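Local coordinates for iron-sulfur cluster assembly scaffold protein NifU (Fervidobacterium islandicum, PDB 6A6F), which probably serves as a zinc-binding SufU/SufE-like component of the SUF system, taking part in iron-sulfur cluster assembly, at residues Cys62-Ile76 / Arg120-Glu132. Sequence-based numbering, arbitrary orientation.
With ZN (zinc ion), chain G.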
loop_
_atom_site.group_PDB
_atom_site.type_symbol
_atom_site.label_atom_id
_atom_site.label_comp_id
_atom_site.label_asym_id
_atom_site.label_seq_id
_atom_site.Cartn_x
_atom_site.Cartn_y
_atom_site.Cartn_z
ATOM N N CYS A 62 3.183 1.840 -3.383
ATOM C CA CYS A 62 3.481 2.665 -2.237
ATOM C C CYS A 62 2.371 3.727 -1.902
ATOM O O CYS A 62 1.404 3.964 -2.674
ATOM C CB CYS A 62 4.835 3.320 -2.453
ATOM S SG CYS A 62 4.929 4.725 -3.578
ATOM N N ALA A 63 2.524 4.367 -0.758
ATOM C CA ALA A 63 1.601 5.380 -0.341
ATOM C C ALA A 63 1.560 6.617 -1.250
ATOM O O ALA A 63 0.498 7.231 -1.407
ATOM C CB ALA A 63 1.894 5.780 1.112
ATOM N N ILE A 64 2.684 6.979 -1.827
ATOM C CA ILE A 64 2.778 8.114 -2.692
ATOM C C ILE A 64 2.083 7.840 -4.034
ATOM O O ILE A 64 1.299 8.706 -4.493
ATOM C CB ILE A 64 4.237 8.541 -2.909
ATOM C CG1 ILE A 64 4.840 9.112 -1.615
ATOM C CG2 ILE A 64 4.328 9.591 -3.998
ATOM C CD1 ILE A 64 6.333 9.401 -1.739
ATOM N N SER A 65 2.349 6.675 -4.650
ATOM C CA SER A 65 1.664 6.298 -5.891
ATOM C C SER A 65 0.140 6.126 -5.710
ATOM O O SER A 65 -0.613 6.577 -6.564
ATOM C CB SER A 65 2.249 5.022 -6.550
ATOM O OG SER A 65 1.983 3.870 -5.722
ATOM N N GLN A 66 -0.301 5.507 -4.605
ATOM C CA GLN A 66 -1.724 5.315 -4.308
ATOM C C GLN A 66 -2.419 6.643 -3.951
ATOM O O GLN A 66 -3.529 6.903 -4.465
ATOM C CB GLN A 66 -2.004 4.257 -3.211
ATOM C CG GLN A 66 -1.560 2.848 -3.557
ATOM C CD GLN A 66 -2.011 1.735 -2.577
ATOM O OE1 GLN A 66 -1.865 0.577 -2.907
ATOM N NE2 GLN A 66 -2.564 2.078 -1.405
ATOM N N ALA A 67 -1.788 7.475 -3.113
ATOM C CA ALA A 67 -2.290 8.819 -2.821
ATOM C C ALA A 67 -2.437 9.667 -4.085
ATOM O O ALA A 67 -3.481 10.250 -4.324
ATOM C CB ALA A 67 -1.419 9.539 -1.809
ATOM N N SER A 68 -1.407 9.676 -4.892
ATOM C CA SER A 68 -1.422 10.405 -6.158
ATOM C C SER A 68 -2.535 9.927 -7.094
ATOM O O SER A 68 -3.254 10.742 -7.616
ATOM C CB SER A 68 -0.096 10.333 -6.872
ATOM O OG SER A 68 -0.091 11.176 -8.036
ATOM N N THR A 69 -2.686 8.615 -7.260
ATOM C CA THR A 69 -3.788 8.036 -8.037
ATOM C C THR A 69 -5.182 8.499 -7.588
ATOM O O THR A 69 -6.011 8.891 -8.415
ATOM C CB THR A 69 -3.755 6.482 -8.000
ATOM O OG1 THR A 69 -2.464 6.015 -8.450
ATOM C CG2 THR A 69 -4.830 5.909 -8.924
ATOM N N ASN A 70 -5.427 8.476 -6.289
ATOM C CA ASN A 70 -6.682 8.834 -5.792
ATOM C C ASN A 70 -6.943 10.340 -5.943
ATOM O O ASN A 70 -8.068 10.725 -6.209
ATOM C CB ASN A 70 -6.814 8.409 -4.323
ATOM C CG ASN A 70 -7.139 6.934 -4.179
ATOM O OD1 ASN A 70 -8.061 6.460 -4.811
ATOM N ND2 ASN A 70 -6.385 6.207 -3.346
ATOM N N VAL A 71 -5.945 11.186 -5.707
ATOM C CA VAL A 71 -6.146 12.632 -5.826
ATOM C C VAL A 71 -6.391 12.933 -7.314
ATOM O O VAL A 71 -7.277 13.709 -7.636
ATOM C CB VAL A 71 -5.009 13.443 -5.230
ATOM C CG1 VAL A 71 -5.158 14.898 -5.545
ATOM C CG2 VAL A 71 -4.962 13.239 -3.709
ATOM N N MET A 72 -5.671 12.263 -8.188
ATOM C CA MET A 72 -5.874 12.439 -9.627
ATOM C C MET A 72 -7.326 12.138 -10.023
ATOM O O MET A 72 -7.974 12.959 -10.736
ATOM C CB MET A 72 -4.936 11.577 -10.439
ATOM C CG MET A 72 -5.067 11.708 -11.926
ATOM S SD MET A 72 -4.120 10.504 -12.858
ATOM C CE MET A 72 -5.124 9.013 -12.751
ATOM N N ILE A 73 -7.815 10.971 -9.596
ATOM C CA ILE A 73 -9.149 10.533 -9.983
ATOM C C ILE A 73 -10.164 11.521 -9.489
ATOM O O ILE A 73 -11.048 11.937 -10.216
ATOM C CB ILE A 73 -9.452 9.084 -9.474
ATOM C CG1 ILE A 73 -8.568 8.139 -10.288
ATOM C CG2 ILE A 73 -10.951 8.747 -9.595
ATOM C CD1 ILE A 73 -8.547 6.717 -9.769
ATOM N N GLU A 74 -10.044 11.888 -8.230
ATOM C CA GLU A 74 -10.993 12.813 -7.615
ATOM C C GLU A 74 -11.025 14.134 -8.397
ATOM O O GLU A 74 -12.065 14.786 -8.512
ATOM C CB GLU A 74 -10.587 13.033 -6.162
ATOM C CG GLU A 74 -11.361 14.071 -5.414
ATOM C CD GLU A 74 -10.693 14.358 -4.074
ATOM O OE1 GLU A 74 -9.752 15.203 -4.055
ATOM O OE2 GLU A 74 -11.082 13.700 -3.082
ATOM N N GLN A 75 -9.878 14.558 -8.899
ATOM C CA GLN A 75 -9.824 15.830 -9.574
ATOM C C GLN A 75 -10.253 15.739 -11.057
ATOM O O GLN A 75 -10.728 16.732 -11.592
ATOM C CB GLN A 75 -8.443 16.458 -9.432
ATOM C CG GLN A 75 -8.098 16.868 -8.001
ATOM C CD GLN A 75 -9.109 17.851 -7.437
ATOM O OE1 GLN A 75 -9.741 17.610 -6.405
ATOM N NE2 GLN A 75 -9.341 18.904 -8.164
ATOM N N ILE A 76 -10.067 14.601 -11.724
ATOM C CA ILE A 76 -10.359 14.549 -13.153
ATOM C C ILE A 76 -11.753 14.128 -13.518
ATOM O O ILE A 76 -12.174 14.366 -14.657
ATOM C CB ILE A 76 -9.381 13.726 -13.989
ATOM C CG1 ILE A 76 -9.413 12.217 -13.657
ATOM C CG2 ILE A 76 -7.980 14.304 -13.886
ATOM C CD1 ILE A 76 -8.350 11.388 -14.375
ATOM N N ARG A 120 11.061 9.127 -5.653
ATOM C CA ARG A 120 9.618 9.185 -5.388
ATOM C C ARG A 120 8.823 10.023 -6.399
ATOM O O ARG A 120 7.612 9.902 -6.495
ATOM C CB ARG A 120 9.346 9.651 -3.958
ATOM C CG ARG A 120 10.172 8.950 -2.902
ATOM C CD ARG A 120 10.184 7.419 -3.072
ATOM N NE ARG A 120 8.867 6.830 -2.893
ATOM C CZ ARG A 120 8.334 6.504 -1.733
ATOM N NH1 ARG A 120 7.120 5.996 -1.707
ATOM N NH2 ARG A 120 8.977 6.734 -0.588
ATOM N N VAL A 121 9.496 10.853 -7.160
ATOM C CA VAL A 121 8.874 11.562 -8.238
ATOM C C VAL A 121 8.211 10.617 -9.227
ATOM O O VAL A 121 7.167 10.921 -9.778
ATOM C CB VAL A 121 9.901 12.451 -8.974
ATOM C CG1 VAL A 121 9.347 12.959 -10.299
ATOM C CG2 VAL A 121 10.261 13.634 -8.104
ATOM N N LYS A 122 8.806 9.464 -9.447
ATOM C CA LYS A 122 8.218 8.459 -10.309
ATOM C C LYS A 122 6.945 7.828 -9.765
ATOM O O LYS A 122 6.109 7.430 -10.548
ATOM C CB LYS A 122 9.222 7.339 -10.573
ATOM C CG LYS A 122 10.215 7.711 -11.661
ATOM C CD LYS A 122 11.576 8.098 -11.112
ATOM C CE LYS A 122 12.673 7.424 -11.930
ATOM N NZ LYS A 122 12.392 5.975 -11.835
ATOM N N CYS A 123 6.858 7.699 -8.440
ATOM C CA CYS A 123 5.687 7.229 -7.735
ATOM C C CYS A 123 4.523 8.216 -7.899
ATOM O O CYS A 123 3.443 7.824 -8.269
ATOM C CB CYS A 123 6.002 6.987 -6.245
ATOM S SG CYS A 123 7.506 5.980 -5.967
ATOM N N PHE A 124 4.770 9.495 -7.623
ATOM C CA PHE A 124 3.812 10.524 -7.890
ATOM C C PHE A 124 3.312 10.557 -9.337
ATOM O O PHE A 124 2.097 10.706 -9.591
ATOM C CB PHE A 124 4.398 11.895 -7.605
ATOM C CG PHE A 124 3.490 12.997 -7.991
ATOM C CD1 PHE A 124 2.308 13.206 -7.308
ATOM C CD2 PHE A 124 3.780 13.805 -9.062
ATOM C CE1 PHE A 124 1.443 14.248 -7.665
ATOM C CE2 PHE A 124 2.917 14.825 -9.446
ATOM C CZ PHE A 124 1.742 15.049 -8.744
ATOM N N LEU A 125 4.239 10.457 -10.280
ATOM C CA LEU A 125 3.912 10.582 -11.679
ATOM C C LEU A 125 3.300 9.362 -12.327
ATOM O O LEU A 125 2.740 9.502 -13.407
ATOM C CB LEU A 125 5.120 11.023 -12.506
ATOM C CG LEU A 125 5.492 12.498 -12.357
ATOM C CD1 LEU A 125 6.747 12.755 -13.170
ATOM C CD2 LEU A 125 4.366 13.426 -12.791
ATOM N N LEU A 126 3.406 8.185 -11.704
ATOM C CA LEU A 126 2.923 6.969 -12.311
ATOM C C LEU A 126 1.446 7.070 -12.808
ATOM O O LEU A 126 1.181 6.837 -13.983
ATOM C CB LEU A 126 3.088 5.771 -11.360
ATOM C CG LEU A 126 2.477 4.459 -11.883
ATOM C CD1 LEU A 126 3.158 4.077 -13.182
ATOM C CD2 LEU A 126 2.592 3.352 -10.869
ATOM N N PRO A 127 0.483 7.428 -11.916
ATOM C CA PRO A 127 -0.892 7.560 -12.440
ATOM C C PRO A 127 -1.024 8.589 -13.530
ATOM O O PRO A 127 -1.832 8.389 -14.420
ATOM C CB PRO A 127 -1.711 7.991 -11.235
ATOM C CG PRO A 127 -0.678 8.475 -10.268
ATOM C CD PRO A 127 0.530 7.663 -10.482
ATOM N N TRP A 128 -0.307 9.700 -13.432
ATOM C CA TRP A 128 -0.448 10.802 -14.408
ATOM C C TRP A 128 0.105 10.424 -15.803
ATOM O O TRP A 128 -0.509 10.726 -16.826
ATOM C CB TRP A 128 0.253 12.069 -13.889
ATOM C CG TRP A 128 -0.463 12.728 -12.775
ATOM C CD1 TRP A 128 -0.129 12.692 -11.468
ATOM C CD2 TRP A 128 -1.670 13.473 -12.868
ATOM N NE1 TRP A 128 -1.046 13.370 -10.735
ATOM C CE2 TRP A 128 -2.003 13.877 -11.578
ATOM C CE3 TRP A 128 -2.520 13.811 -13.919
ATOM C CZ2 TRP A 128 -3.144 14.624 -11.301
ATOM C CZ3 TRP A 128 -3.644 14.581 -13.640
ATOM C CH2 TRP A 128 -3.934 14.982 -12.351
ATOM N N LYS A 129 1.261 9.758 -15.812
ATOM C CA LYS A 129 1.871 9.262 -17.035
ATOM C C LYS A 129 0.994 8.183 -17.664
ATOM O O LYS A 129 0.848 8.150 -18.871
ATOM C CB LYS A 129 3.269 8.684 -16.756
ATOM C CG LYS A 129 4.325 9.670 -16.227
ATOM C CD LYS A 129 4.403 10.987 -16.991
ATOM C CE LYS A 129 5.034 10.797 -18.369
ATOM N NZ LYS A 129 4.997 12.040 -19.226
ATOM N N THR A 130 0.391 7.337 -16.830
ATOM C CA THR A 130 -0.545 6.336 -17.305
ATOM C C THR A 130 -1.788 6.960 -17.878
ATOM O O THR A 130 -2.245 6.555 -18.942
ATOM C CB THR A 130 -0.908 5.319 -16.209
ATOM O OG1 THR A 130 0.305 4.738 -15.740
ATOM C CG2 THR A 130 -1.805 4.227 -16.769
ATOM N N LEU A 131 -2.293 8.000 -17.229
ATOM C CA LEU A 131 -3.392 8.765 -17.775
ATOM C C LEU A 131 -3.091 9.414 -19.143
ATOM O O LEU A 131 -3.905 9.343 -20.075
ATOM C CB LEU A 131 -3.751 9.855 -16.812
ATOM C CG LEU A 131 -4.831 10.847 -17.240
ATOM C CD1 LEU A 131 -6.192 10.228 -17.263
ATOM C CD2 LEU A 131 -4.873 12.010 -16.283
ATOM N N GLU A 132 -1.945 10.085 -19.252
ATOM C CA GLU A 132 -1.480 10.650 -20.551
ATOM C C GLU A 132 -1.529 9.639 -21.701
ATOM O O GLU A 132 -2.114 9.882 -22.769
ATOM C CB GLU A 132 -0.061 11.209 -20.384
ATOM C CG GLU A 132 0.453 11.991 -21.601
ATOM C CD GLU A 132 1.851 12.584 -21.370
ATOM O OE1 GLU A 132 2.626 12.021 -20.574
ATOM O OE2 GLU A 132 2.162 13.625 -21.969
HETATM ZN ZN ZN G . 6.449 4.040 -5.206
HETATM O O HOH W 1 -1.858 13.278 -7.932
#
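Met72 lies across one face of the Trp128 indole, its CG 3.4 Å from the centroid of the six-membered ring, a CH-pi contact, while SD follows over the same ring as a Met-aromatic contact. The extended start of the methionine (chi1 -179°) carries CG onto the ring; the bend at chi3 then turns CE toward Pro127. The Pro127 ring fills the hole formed by Ser65, Ser68, Thr69 and Met72, where the helices, crossing at -34°, are closely packed. Beside it, Ser68 OG donates to Phe124 O (2.7 Å) in the carbonyl plane, and a water donates to Ser68 OG and accepts from Trp128 NE1, 2.9 Å from its oxygen. With an alanine at Trp128, Met72 is likely to lose the ring face under CG and SD, and the water its indole donor.

In this NifU-like domain the same helix pair also frames the zinc site, where the backbones are nearest: Cys62 SG and Cys123 SG each bind zinc at 2.3 Å, with Cys37 and Asp39 completing it. On the solvent side, partly exposed Arg120 reaches Cys62 SG through a weak NH1 bond (3.1 Å), sends NE to Cys123 SG, and gives NH2 to Tyr6, while Ile64 CD1 rests over one guanidinium face. Toward Ile76 the helices diverge and contact is looser, Ile76 CD1 meeting Leu131 CD1 tip to tip (3.8 Å).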